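Local coordinates for amino acid adenylation domain-containing protein (Bacillus stratosphericus LAMA 585, PDB 6ULY) that selects an alpha-keto acid and, as adenylation domains do, probably activates it with ATP as an acyl adenylate for nonribosomal depsipeptide synthesis, at residues A[246-249]-A[254-257]; A[72-77]-A[102-107]; A[397-402]-A[409-414]; A[429-432]-A[437-440]; A[14-19]-A[199-204]. All coordinates share one frame; numbering follows the deposited sequence.

Interaction 1 (A[246-249]-A[254-257]); sequences TDDF and LRWL. With SO4 (sulfate ion), chain N; SO4 (sulfate ion), chain O.
R255, on helix 255-262, reaches back to the backbone of D248 on the short helix 246-251. Its CB points toward that helix, and the chain runs extended from CG to NE, long enough to bridge the gap. CD passes 3.3 Å from D248 O. At the tip, NH1 donates to D248 O at 3.1 Å; the bond lies in the carbonyl plane, on a lone pair, although the oxygen is tilted 21° from the guanidinium plane. NH1 also holds O1 of one sulfate at 2.7 Å, while NH2 donates to O2 of a second sulfate at 3.2 Å. The D248 carboxylate stands nearly perpendicular to the guanidinium, and its OD2, 4.1 Å from R255 NH1, is too far and too far out of plane for a salt bridge.

Beneath this polar layer, W256 sets its CB at the edge of the F249 ring, 3.8 Å from CE1. W218 stacks on F249 and meets W256 edge-to-face, and the indole NE1 bonds to T268 OG1. Aromatic residues thus suit the buried side, whereas a long arginine suits the partly exposed side, where one cation serves both a carbonyl oxygen and anions that probably came from the crystallisation liquor.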
# COMPACT_ATOMS: atom_id res chain seq x y z
N THR A 246 24.01 -12.90 -10.13
CA THR A 246 23.64 -12.78 -8.72
C THR A 246 23.53 -14.14 -8.06
O THR A 246 23.99 -14.33 -6.93
CB THR A 246 22.32 -12.02 -8.60
OG1 THR A 246 22.36 -10.84 -9.41
CG2 THR A 246 22.05 -11.64 -7.14
N ASP A 247 22.93 -15.11 -8.76
CA ASP A 247 22.78 -16.44 -8.19
C ASP A 247 24.12 -17.02 -7.76
O ASP A 247 24.22 -17.65 -6.70
CB ASP A 247 22.11 -17.36 -9.21
CG ASP A 247 20.83 -16.78 -9.77
OD1 ASP A 247 20.88 -15.68 -10.37
OD2 ASP A 247 19.76 -17.41 -9.61
N ASP A 248 25.17 -16.79 -8.56
CA ASP A 248 26.47 -17.37 -8.25
C ASP A 248 27.05 -16.81 -6.96
O ASP A 248 27.78 -17.51 -6.25
CB ASP A 248 27.45 -17.15 -9.40
CG ASP A 248 26.98 -17.78 -10.70
OD1 ASP A 248 27.33 -17.26 -11.78
OD2 ASP A 248 26.25 -18.79 -10.64
N PHE A 249 26.74 -15.55 -6.63
CA PHE A 249 27.26 -14.99 -5.38
C PHE A 249 26.54 -15.57 -4.17
O PHE A 249 27.18 -16.03 -3.22
CB PHE A 249 27.15 -13.47 -5.37
CG PHE A 249 27.36 -12.89 -4.00
CD1 PHE A 249 28.63 -12.70 -3.50
CD2 PHE A 249 26.27 -12.59 -3.19
CE1 PHE A 249 28.82 -12.19 -2.23
CE2 PHE A 249 26.46 -12.08 -1.92
CZ PHE A 249 27.73 -11.88 -1.44
N LEU A 254 31.91 -16.36 -1.15
CA LEU A 254 33.35 -16.15 -1.28
C LEU A 254 33.79 -15.95 -2.72
O LEU A 254 34.91 -15.50 -2.96
CB LEU A 254 34.11 -17.32 -0.66
CG LEU A 254 34.11 -17.39 0.86
CD1 LEU A 254 34.92 -18.59 1.34
CD2 LEU A 254 34.64 -16.10 1.49
N ARG A 255 32.93 -16.28 -3.69
CA ARG A 255 33.24 -15.96 -5.08
C ARG A 255 33.48 -14.47 -5.27
O ARG A 255 34.27 -14.08 -6.14
CB ARG A 255 32.11 -16.42 -5.99
CG ARG A 255 32.14 -17.90 -6.25
CD ARG A 255 30.90 -18.38 -6.95
NE ARG A 255 30.98 -19.82 -7.17
CZ ARG A 255 29.96 -20.59 -7.50
NH1 ARG A 255 28.74 -20.08 -7.63
NH2 ARG A 255 30.15 -21.89 -7.67
N TRP A 256 32.81 -13.62 -4.49
CA TRP A 256 33.10 -12.20 -4.53
C TRP A 256 34.60 -11.96 -4.37
O TRP A 256 35.22 -11.22 -5.15
CB TRP A 256 32.33 -11.48 -3.42
CG TRP A 256 32.09 -10.01 -3.65
CD1 TRP A 256 32.34 -9.30 -4.79
CD2 TRP A 256 31.54 -9.08 -2.71
NE1 TRP A 256 31.98 -7.98 -4.61
CE2 TRP A 256 31.49 -7.82 -3.34
CE3 TRP A 256 31.10 -9.18 -1.38
CZ2 TRP A 256 31.01 -6.68 -2.70
CZ3 TRP A 256 30.62 -8.05 -0.75
CH2 TRP A 256 30.58 -6.81 -1.41
N LEU A 257 35.21 -12.60 -3.37
CA LEU A 257 36.65 -12.46 -3.17
C LEU A 257 37.41 -12.96 -4.40
O LEU A 257 38.26 -12.25 -4.94
CB LEU A 257 37.08 -13.21 -1.92
CG LEU A 257 36.41 -12.77 -0.61
CD1 LEU A 257 37.10 -13.41 0.58
CD2 LEU A 257 36.40 -11.26 -0.47
S SO4 N . 26.82 -23.32 -7.84
O1 SO4 N . 26.72 -21.89 -7.70
O2 SO4 N . 25.52 -23.88 -8.06
O3 SO4 N . 27.67 -23.62 -8.96
O4 SO4 N . 27.39 -23.88 -6.64
S SO4 O . 33.06 -22.85 -10.03
O1 SO4 O . 32.91 -21.42 -10.01
O2 SO4 O . 32.82 -23.37 -8.71
O3 SO4 O . 32.11 -23.42 -10.94
O4 SO4 O . 34.38 -23.20 -10.45

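Interaction 2 (A[72-77]-A[102-107]); sequences FFQFSS and PTYREM. With SO4 (sulfate ion), chain D.
Y104 OH donates a short hydrogen bond, 2.6 Å, to Q74 OE1, and this one bond carries the contact. The hydroxyl comes from above the Q74 amide, 52° out of its carbonyl plane and off the lone pairs, while OE1 itself sits at the edge of the phenol ring. Amide and ring planes are steeply inclined to each other.

The other half of the amide fixes its rotation. Q74 bends at chi2 (-72°), folding the group back so that NE2 gives a straight bond to F73 O, 3.0 Å away and in the amide plane; NE2 also serves S99 O. A glutamine suits this buried spot because it can accept on one side and donate twice on the other. The tyrosine oxygen is likewise used twice, since A101 N is bonded to it as well. Just before Y104, T103 OG1 accepts from R105 N at 3.2 Å, an ST turn that shapes the loop carrying the ring.

Farther out, L114 of helix 109-120 and V98 pack on Q74, and E135 and V136 of helix 130-137 on Y104. Strand 70-74 runs between the parallel strands 94-97 and 125-128, so the bond ties Q74, on this strand, to the loop leading into helix 109-120.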
# COMPACT_ATOMS: atom_id res chain seq x y z
N PHE A 72 9.58 -5.22 -22.25
CA PHE A 72 9.56 -5.85 -20.94
C PHE A 72 10.71 -6.84 -20.83
O PHE A 72 10.71 -7.88 -21.49
CB PHE A 72 8.21 -6.54 -20.72
CG PHE A 72 7.84 -6.71 -19.28
CD1 PHE A 72 7.03 -5.77 -18.66
CD2 PHE A 72 8.28 -7.80 -18.55
CE1 PHE A 72 6.68 -5.91 -17.33
CE2 PHE A 72 7.92 -7.95 -17.22
CZ PHE A 72 7.12 -7.00 -16.61
N PHE A 73 11.70 -6.51 -20.00
CA PHE A 73 12.88 -7.35 -19.86
C PHE A 73 12.64 -8.46 -18.84
O PHE A 73 12.18 -8.21 -17.73
CB PHE A 73 14.09 -6.51 -19.42
CG PHE A 73 14.73 -5.73 -20.54
CD1 PHE A 73 14.02 -5.41 -21.69
CD2 PHE A 73 16.05 -5.32 -20.44
CE1 PHE A 73 14.61 -4.70 -22.71
CE2 PHE A 73 16.65 -4.61 -21.45
CZ PHE A 73 15.93 -4.30 -22.59
N GLN A 74 12.98 -9.70 -19.23
CA GLN A 74 12.89 -10.88 -18.37
C GLN A 74 14.12 -11.73 -18.68
O GLN A 74 14.06 -12.64 -19.51
CB GLN A 74 11.59 -11.63 -18.59
CG GLN A 74 10.38 -10.97 -17.96
CD GLN A 74 10.38 -11.09 -16.45
OE1 GLN A 74 9.80 -12.02 -15.89
NE2 GLN A 74 11.04 -10.15 -15.78
N PHE A 75 15.23 -11.44 -18.01
CA PHE A 75 16.52 -12.01 -18.34
C PHE A 75 17.12 -12.74 -17.16
O PHE A 75 16.94 -12.35 -16.00
CB PHE A 75 17.51 -10.92 -18.81
CG PHE A 75 17.20 -10.38 -20.17
CD1 PHE A 75 17.51 -11.11 -21.30
CD2 PHE A 75 16.59 -9.15 -20.31
CE1 PHE A 75 17.22 -10.61 -22.56
CE2 PHE A 75 16.29 -8.65 -21.56
CZ PHE A 75 16.61 -9.38 -22.69
N SER A 76 17.82 -13.83 -17.47
CA SER A 76 18.76 -14.47 -16.55
C SER A 76 20.21 -14.23 -16.95
O SER A 76 21.10 -14.38 -16.10
CB SER A 76 18.50 -15.98 -16.48
OG SER A 76 18.66 -16.58 -17.76
N SER A 77 20.47 -13.86 -18.20
CA SER A 77 21.82 -13.67 -18.71
C SER A 77 22.16 -12.18 -18.71
O SER A 77 21.45 -11.38 -19.32
CB SER A 77 21.96 -14.24 -20.12
OG SER A 77 23.06 -13.64 -20.78
N PRO A 102 10.95 -15.94 -9.69
CA PRO A 102 11.59 -17.19 -9.23
C PRO A 102 11.03 -18.42 -9.92
O PRO A 102 11.75 -19.41 -10.09
CB PRO A 102 11.31 -17.19 -7.72
CG PRO A 102 10.12 -16.30 -7.54
CD PRO A 102 10.25 -15.24 -8.59
N THR A 103 9.76 -18.39 -10.31
CA THR A 103 9.16 -19.47 -11.09
C THR A 103 7.99 -18.91 -11.89
O THR A 103 7.36 -17.92 -11.49
CB THR A 103 8.68 -20.62 -10.20
OG1 THR A 103 8.05 -21.62 -11.01
CG2 THR A 103 7.69 -20.13 -9.15
N TYR A 104 7.71 -19.55 -13.02
CA TYR A 104 6.60 -19.18 -13.89
C TYR A 104 5.55 -20.28 -13.97
O TYR A 104 4.68 -20.22 -14.85
CB TYR A 104 7.12 -18.85 -15.29
CG TYR A 104 8.07 -17.68 -15.34
CD1 TYR A 104 7.64 -16.42 -15.75
CD2 TYR A 104 9.41 -17.83 -14.98
CE1 TYR A 104 8.50 -15.35 -15.80
CE2 TYR A 104 10.28 -16.76 -15.02
CZ TYR A 104 9.82 -15.52 -15.44
OH TYR A 104 10.69 -14.45 -15.48
N ARG A 105 5.60 -21.27 -13.09
CA ARG A 105 4.66 -22.39 -13.12
C ARG A 105 3.39 -22.14 -12.32
O ARG A 105 2.41 -22.87 -12.50
CB ARG A 105 5.33 -23.66 -12.60
CG ARG A 105 5.84 -24.61 -13.69
CD ARG A 105 7.25 -24.26 -14.15
NE ARG A 105 7.83 -25.32 -14.97
CZ ARG A 105 9.08 -25.33 -15.42
NH1 ARG A 105 9.89 -24.32 -15.14
NH2 ARG A 105 9.51 -26.35 -16.15
N GLU A 106 3.37 -21.14 -11.44
CA GLU A 106 2.20 -20.85 -10.63
C GLU A 106 2.05 -19.35 -10.45
O GLU A 106 3.00 -18.58 -10.65
CB GLU A 106 2.27 -21.53 -9.26
CG GLU A 106 3.51 -22.37 -9.06
CD GLU A 106 4.07 -22.26 -7.66
OE1 GLU A 106 3.96 -23.23 -6.89
OE2 GLU A 106 4.61 -21.18 -7.34
N MET A 107 0.85 -18.94 -10.04
CA MET A 107 0.49 -17.52 -9.95
C MET A 107 0.91 -16.97 -8.58
O MET A 107 0.09 -16.63 -7.72
CB MET A 107 -1.00 -17.35 -10.18
CG MET A 107 -1.44 -15.91 -10.40
SD MET A 107 -1.02 -15.31 -12.04
CE MET A 107 -1.63 -13.62 -11.95
S SO4 D . 25.88 -14.26 -18.74
O1 SO4 D . 24.86 -14.88 -19.56
O2 SO4 D . 25.36 -13.92 -17.44
O3 SO4 D . 26.32 -13.06 -19.39
O4 SO4 D . 26.99 -15.13 -18.58

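Interaction 3 (A[397-402]-A[409-414]); sequences HQHELL and RVQIKG. With SO4 (sulfate ion), chain K.
R409 and H397 lie side by side where a long loop joins two antiparallel neighbours, strands 391-395 and 408-413, of the five-stranded sheet in this ANL-type adenylation fold. Of the residues here R409 buries most, followed by H397 and H399. The R409 chain bends at chi2 (141°) and lays its guanidinium beside H397: the H397 CA sits centrally over one face, 3.9 Å above the plane, and the poorly ordered imidazole runs alongside, pointing the same way, with ring and guanidinium planes about 56° apart. The pair simply packs.

H399 takes left-handed backbone angles, which turn the loop and bring its imidazole to a sulfate ion, probably from the crystallisation liquor, that R409 also binds. Q411 covers one face of that ring, with NE2 4.3 Å above the plane over the centre. Q411 has bonds of its own, OE1 with R393 NE and NE2 with H439 ND1, so its amide is held there with its plane steeply turned to the imidazole.

Arginine and histidine can both donate to such an ion at the partly exposed surface, and K112 of the second subunit adds an amine to the same sulfate, placing it at the subunit interface. Sulfate O3 is the shared atom: R409 NE donates to it at 3.0 Å and H399 NE2 at 3.2 Å.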
# COMPACT_ATOMS: atom_id res chain seq x y z
N HIS A 397 6.97 16.89 10.73
CA HIS A 397 5.62 16.43 10.38
C HIS A 397 4.92 17.40 9.43
O HIS A 397 4.21 16.97 8.51
CB HIS A 397 4.80 16.26 11.66
CG HIS A 397 3.73 15.21 11.57
ND1 HIS A 397 2.59 15.24 12.34
CD2 HIS A 397 3.64 14.10 10.81
CE1 HIS A 397 1.84 14.20 12.05
NE2 HIS A 397 2.45 13.49 11.12
N GLN A 398 5.11 18.70 9.63
CA GLN A 398 4.47 19.72 8.81
C GLN A 398 5.34 20.18 7.64
O GLN A 398 5.08 21.24 7.07
CB GLN A 398 4.08 20.93 9.66
CG GLN A 398 2.99 20.65 10.67
CD GLN A 398 2.44 21.92 11.28
OE1 GLN A 398 2.78 23.03 10.85
NE2 GLN A 398 1.58 21.78 12.28
N HIS A 399 6.36 19.40 7.28
CA HIS A 399 7.23 19.72 6.15
C HIS A 399 7.96 21.04 6.35
O HIS A 399 8.30 21.73 5.38
CB HIS A 399 6.43 19.73 4.84
CG HIS A 399 5.93 18.38 4.44
ND1 HIS A 399 5.18 18.17 3.29
CD2 HIS A 399 6.06 17.16 5.02
CE1 HIS A 399 4.88 16.89 3.19
NE2 HIS A 399 5.40 16.26 4.23
N GLU A 400 8.20 21.40 7.61
CA GLU A 400 9.02 22.56 7.94
C GLU A 400 10.48 22.14 8.08
O GLU A 400 10.78 21.09 8.64
CB GLU A 400 8.53 23.21 9.24
CG GLU A 400 7.17 23.88 9.13
CD GLU A 400 6.61 24.30 10.47
OE1 GLU A 400 7.05 23.76 11.51
OE2 GLU A 400 5.72 25.18 10.49
N LEU A 401 11.37 22.99 7.58
CA LEU A 401 12.80 22.71 7.67
C LEU A 401 13.21 22.52 9.12
O LEU A 401 12.79 23.26 10.00
CB LEU A 401 13.58 23.86 7.04
CG LEU A 401 15.09 23.70 6.88
CD1 LEU A 401 15.44 22.51 5.99
CD2 LEU A 401 15.67 24.99 6.32
N LEU A 402 14.02 21.49 9.37
CA LEU A 402 14.57 21.24 10.69
C LEU A 402 16.02 21.67 10.75
O LEU A 402 16.65 21.93 9.71
CB LEU A 402 14.45 19.76 11.05
CG LEU A 402 13.10 19.26 11.57
CD1 LEU A 402 13.06 17.74 11.50
CD2 LEU A 402 12.85 19.72 12.99
N ARG A 409 12.04 13.91 8.09
CA ARG A 409 11.76 13.30 6.80
C ARG A 409 12.76 13.78 5.76
O ARG A 409 12.90 14.99 5.54
CB ARG A 409 10.33 13.62 6.37
CG ARG A 409 9.28 12.93 7.20
CD ARG A 409 8.08 13.83 7.47
NE ARG A 409 7.01 13.09 8.15
CZ ARG A 409 6.98 12.83 9.45
NH1 ARG A 409 7.97 13.25 10.23
NH2 ARG A 409 5.97 12.15 9.97
N VAL A 410 13.44 12.84 5.12
CA VAL A 410 14.46 13.16 4.12
C VAL A 410 13.77 13.53 2.82
O VAL A 410 12.89 12.81 2.33
CB VAL A 410 15.42 11.98 3.92
CG1 VAL A 410 16.51 12.36 2.92
CG2 VAL A 410 16.02 11.54 5.24
N GLN A 411 14.19 14.65 2.23
CA GLN A 411 13.68 15.07 0.93
C GLN A 411 14.86 15.40 0.03
O GLN A 411 15.92 15.83 0.50
CB GLN A 411 12.75 16.29 1.06
CG GLN A 411 11.45 16.00 1.79
CD GLN A 411 10.48 17.17 1.74
OE1 GLN A 411 10.87 18.31 1.50
NE2 GLN A 411 9.20 16.88 1.94
N ILE A 412 14.66 15.21 -1.27
CA ILE A 412 15.72 15.34 -2.25
C ILE A 412 15.28 16.28 -3.35
O ILE A 412 14.19 16.13 -3.91
CB ILE A 412 16.11 13.98 -2.86
CG1 ILE A 412 16.45 12.97 -1.76
CG2 ILE A 412 17.26 14.14 -3.82
CD1 ILE A 412 17.66 13.34 -0.94
N LYS A 413 16.14 17.23 -3.69
CA LYS A 413 15.96 18.08 -4.86
C LYS A 413 17.18 17.94 -5.76
O LYS A 413 18.32 17.94 -5.28
CB LYS A 413 15.78 19.55 -4.48
CG LYS A 413 15.39 20.46 -5.64
CD LYS A 413 15.75 21.93 -5.40
CE LYS A 413 15.35 22.41 -4.03
NZ LYS A 413 15.47 23.89 -3.90
N GLY A 414 16.95 17.81 -7.06
CA GLY A 414 18.04 17.76 -8.00
C GLY A 414 17.62 17.35 -9.39
O GLY A 414 16.44 17.15 -9.69
S SO4 K . 4.36 12.73 5.10
O1 SO4 K . 3.87 13.37 3.89
O2 SO4 K . 3.35 12.76 6.12
O3 SO4 K . 5.54 13.40 5.59
O4 SO4 K . 4.69 11.37 4.79

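Interaction 4 (A[429-432]-A[437-440]); sequences QEVF and WFHT. With SO4 (sulfate ion), chain U; SO4 (sulfate ion), chain K.
A chi1 of 173° places the F438 ring opposite its own nitrogen, so that it runs alongside V431, pointing the same way, in a helix-turn-strand passage: helix 425-431 turns back through a short connection into strand 438-447 of the five-stranded antiparallel sheet. V431 has chi1 near -58°, which puts CG2 between its backbone N and carbonyl carbon and presents CB and CG2 to the ring; CB lies 3.5 Å from F438 CE1. F432 adds its own ring obliquely: its CE1 comes to the edge of the F438 ring, 3.6 Å from CD1, while V431 CG2 sits 3.8 Å above one face of F432, toward the rim. Compact valine and two flat phenylalanines thus fill the turn between helix and strand. F438 also touches M333 and E335, and its side chain lies about 7 Å from the bound adenylate.

The backbones of F432 and F438 are joined in a single beta bridge. H439 suits the other side of the strand, where its ring has polar partners: NE2 bonds to E457 OE2 and only weakly to a sulfate oxygen. On the helix side, Q429 NE2 bonds to H116 O of the second subunit.

The main chains meet at V431 O, which accepts from H439 N at 2.7 Å and also meets F438 CA at 3.3 Å in a CA-H...O contact.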
# COMPACT_ATOMS: atom_id res chain seq x y z
N GLN A 429 1.86 12.82 -7.07
CA GLN A 429 1.59 13.94 -6.18
C GLN A 429 2.13 13.67 -4.78
O GLN A 429 2.69 14.57 -4.14
CB GLN A 429 0.09 14.19 -6.14
CG GLN A 429 -0.29 15.47 -5.47
CD GLN A 429 -1.78 15.64 -5.40
OE1 GLN A 429 -2.39 16.26 -6.27
NE2 GLN A 429 -2.39 15.09 -4.36
N GLU A 430 1.99 12.44 -4.29
CA GLU A 430 2.45 12.10 -2.95
C GLU A 430 3.95 12.33 -2.78
O GLU A 430 4.39 12.70 -1.68
CB GLU A 430 2.10 10.65 -2.63
CG GLU A 430 0.61 10.37 -2.45
CD GLU A 430 0.29 8.89 -2.35
OE1 GLU A 430 1.22 8.07 -2.50
OE2 GLU A 430 -0.89 8.54 -2.14
N VAL A 431 4.74 12.10 -3.82
CA VAL A 431 6.20 12.13 -3.69
C VAL A 431 6.75 13.48 -4.15
O VAL A 431 7.75 13.96 -3.61
CB VAL A 431 6.86 10.98 -4.47
CG1 VAL A 431 6.34 9.64 -3.97
CG2 VAL A 431 6.64 11.12 -5.98
N PHE A 432 6.13 14.09 -5.16
CA PHE A 432 6.60 15.37 -5.69
C PHE A 432 5.93 16.49 -4.89
O PHE A 432 4.79 16.87 -5.17
CB PHE A 432 6.29 15.49 -7.18
CG PHE A 432 7.09 14.55 -8.05
CD1 PHE A 432 8.35 14.11 -7.67
CD2 PHE A 432 6.58 14.11 -9.26
CE1 PHE A 432 9.08 13.25 -8.47
CE2 PHE A 432 7.30 13.25 -10.07
CZ PHE A 432 8.55 12.82 -9.67
N TRP A 437 10.82 19.26 -4.41
CA TRP A 437 11.30 18.37 -3.36
C TRP A 437 10.66 17.00 -3.50
O TRP A 437 9.44 16.87 -3.41
CB TRP A 437 11.02 18.96 -1.98
CG TRP A 437 11.89 20.12 -1.66
CD1 TRP A 437 11.52 21.43 -1.62
CD2 TRP A 437 13.28 20.09 -1.34
NE1 TRP A 437 12.60 22.22 -1.29
CE2 TRP A 437 13.69 21.42 -1.12
CE3 TRP A 437 14.23 19.06 -1.22
CZ2 TRP A 437 15.00 21.75 -0.78
CZ3 TRP A 437 15.53 19.39 -0.89
CH2 TRP A 437 15.90 20.72 -0.67
N PHE A 438 11.49 15.98 -3.72
CA PHE A 438 11.03 14.60 -3.79
C PHE A 438 11.02 13.99 -2.40
O PHE A 438 12.03 14.02 -1.69
CB PHE A 438 11.91 13.76 -4.72
CG PHE A 438 11.56 12.30 -4.70
CD1 PHE A 438 10.55 11.81 -5.51
CD2 PHE A 438 12.21 11.44 -3.84
CE1 PHE A 438 10.22 10.47 -5.48
CE2 PHE A 438 11.87 10.10 -3.80
CZ PHE A 438 10.88 9.61 -4.62
N HIS A 439 9.88 13.41 -2.02
CA HIS A 439 9.68 12.84 -0.70
C HIS A 439 10.11 11.38 -0.71
O HIS A 439 9.51 10.56 -1.41
CB HIS A 439 8.21 12.96 -0.28
CG HIS A 439 7.98 12.79 1.18
ND1 HIS A 439 8.22 13.78 2.10
CD2 HIS A 439 7.51 11.73 1.89
CE1 HIS A 439 7.92 13.35 3.31
NE2 HIS A 439 7.48 12.11 3.21
N THR A 440 11.16 11.06 0.05
CA THR A 440 11.76 9.73 -0.02
C THR A 440 10.98 8.70 0.78
O THR A 440 10.99 7.52 0.44
CB THR A 440 13.20 9.76 0.49
OG1 THR A 440 13.20 10.13 1.88
CG2 THR A 440 14.04 10.75 -0.31
S SO4 U . 0.15 14.91 -0.80
O1 SO4 U . 0.61 16.10 -1.50
O2 SO4 U . -0.79 15.29 0.23
O3 SO4 U . -0.48 14.02 -1.73
O4 SO4 U . 1.26 14.22 -0.19
S SO4 K . 4.36 12.73 5.10
O1 SO4 K . 3.87 13.37 3.89
O2 SO4 K . 3.35 12.76 6.12
O3 SO4 K . 5.54 13.40 5.59
O4 SO4 K . 4.69 11.37 4.79

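Interaction 5 (A[14-19]-A[199-204]); sequences GAQTLQ and NVKGTV
K201 brings its ammonium group from helix 193-207 to the backbone of the N-terminal segment at A15. The side chain is extended beyond CG, and NZ donates to A15 O at 2.8 Å, tilted 24° from the carbonyl plane. V11 O and Q13 O also accept from NZ, so three main-chain oxygens grip it; a lysine, long and with three N-H bonds, fits such a cluster, and the concentrated carbonyl dipoles would favour its positive charge.

Q16 crosses K201 at about a right angle. Its chain bends at chi2 (-65°) and returns NE2 to G14 O, 2.8 Å away, and NE2 is bonded to V11 O as well. NE2 and NZ, 3.3 Å apart in Q16 and K201, are both donors, held close by carbonyls and not by each other.

Round this tight polar cluster the contact is thin. G14 is exposed, and its positive phi (86°) suits a residue without a side chain; its carbonyl carries the Q16 bond while A15 CB stays 5.7 Å from K201 NZ. T17 and L18 then turn toward other neighbours, T17 taking the N-cap position of helix 18-26. A helix lysine bound to several main-chain carbonyls thus fixes the N-terminal loop that leads into the first helix of the adenylation fold.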
# COMPACT_ATOMS: atom_id res chain seq x y z
N GLY A 14 30.16 16.62 -21.55
CA GLY A 14 30.04 15.21 -21.84
C GLY A 14 28.77 14.85 -22.57
O GLY A 14 27.96 15.69 -22.97
N ALA A 15 28.59 13.54 -22.74
CA ALA A 15 27.46 13.01 -23.49
C ALA A 15 26.14 13.46 -22.87
O ALA A 15 26.03 13.67 -21.66
CB ALA A 15 27.52 11.49 -23.53
N GLN A 16 25.13 13.60 -23.73
CA GLN A 16 23.81 14.08 -23.33
C GLN A 16 22.72 13.03 -23.46
O GLN A 16 21.68 13.15 -22.79
CB GLN A 16 23.42 15.30 -24.16
CG GLN A 16 24.41 16.45 -24.05
CD GLN A 16 24.45 17.03 -22.65
OE1 GLN A 16 23.44 17.50 -22.14
NE2 GLN A 16 25.62 16.98 -22.03
N THR A 17 22.92 12.02 -24.30
CA THR A 17 22.06 10.85 -24.39
C THR A 17 22.90 9.59 -24.19
O THR A 17 24.13 9.62 -24.29
CB THR A 17 21.34 10.79 -25.74
OG1 THR A 17 20.55 9.59 -25.81
CG2 THR A 17 22.34 10.79 -26.91
N LEU A 18 22.23 8.47 -23.92
CA LEU A 18 22.96 7.23 -23.72
C LEU A 18 23.57 6.71 -25.02
O LEU A 18 24.56 5.97 -24.97
CB LEU A 18 22.05 6.16 -23.12
CG LEU A 18 21.62 6.34 -21.65
CD1 LEU A 18 21.00 5.05 -21.14
CD2 LEU A 18 22.77 6.75 -20.75
N GLN A 19 23.02 7.09 -26.17
CA GLN A 19 23.65 6.75 -27.44
C GLN A 19 25.06 7.33 -27.52
O GLN A 19 26.00 6.66 -27.95
CB GLN A 19 22.80 7.25 -28.60
CG GLN A 19 21.51 6.47 -28.81
CD GLN A 19 20.65 7.05 -29.91
OE1 GLN A 19 21.14 7.77 -30.78
NE2 GLN A 19 19.36 6.74 -29.88
N ASN A 199 22.75 11.76 -12.57
CA ASN A 199 23.25 10.94 -11.47
C ASN A 199 24.61 10.35 -11.82
O ASN A 199 25.52 10.33 -10.98
CB ASN A 199 22.26 9.83 -11.15
CG ASN A 199 22.69 8.99 -9.97
OD1 ASN A 199 23.63 8.21 -10.06
ND2 ASN A 199 22.00 9.16 -8.85
N VAL A 200 24.77 9.86 -13.05
CA VAL A 200 26.06 9.31 -13.47
C VAL A 200 27.15 10.36 -13.32
O VAL A 200 28.21 10.10 -12.72
CB VAL A 200 25.97 8.79 -14.91
CG1 VAL A 200 27.35 8.65 -15.51
CG2 VAL A 200 25.22 7.46 -14.95
N LYS A 201 26.91 11.56 -13.85
CA LYS A 201 27.94 12.60 -13.81
C LYS A 201 28.20 13.05 -12.38
O LYS A 201 29.36 13.27 -12.00
CB LYS A 201 27.52 13.77 -14.69
CG LYS A 201 27.43 13.40 -16.16
CD LYS A 201 26.85 14.52 -17.01
CE LYS A 201 26.86 14.13 -18.48
NZ LYS A 201 26.23 15.16 -19.34
N GLY A 202 27.15 13.18 -11.57
CA GLY A 202 27.37 13.48 -10.16
C GLY A 202 28.13 12.38 -9.46
O GLY A 202 29.04 12.65 -8.66
N THR A 203 27.78 11.13 -9.74
CA THR A 203 28.46 10.00 -9.09
C THR A 203 29.93 9.94 -9.50
O THR A 203 30.80 9.70 -8.66
CB THR A 203 27.74 8.70 -9.44
OG1 THR A 203 26.47 8.67 -8.79
CG2 THR A 203 28.57 7.48 -9.01
N VAL A 204 30.22 10.16 -10.79
CA VAL A 204 31.61 10.12 -11.25
C VAL A 204 32.43 11.20 -10.57
O VAL A 204 33.58 10.97 -10.16
CB VAL A 204 31.65 10.26 -12.78
CG1 VAL A 204 33.09 10.50 -13.26
CG2 VAL A 204 31.07 9.02 -13.44

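Overall arrangement
Along the chain, interaction 5 closes the longest loop, between residues 14-19 and 199-204, and interaction 2 lies nested inside it; interactions 1, 3 and 4 follow in series, each between segments near in sequence. Interactions 3 and 4 are neighbours, centres 10 Å apart: strands 408-413 and 438-447 adjoin in the five-stranded antiparallel sheet, I412 O meets F438 N at 2.7 Å, and both contacts share one sulfate and the second subunit. Interactions 1 and 2 lie elsewhere, 21 Å apart by centres, and interaction 1 is across the chain's centre from 3 and 4. From the bound adenylate the F438 side chain lies about 7 Å and that of W256 about 13 Å.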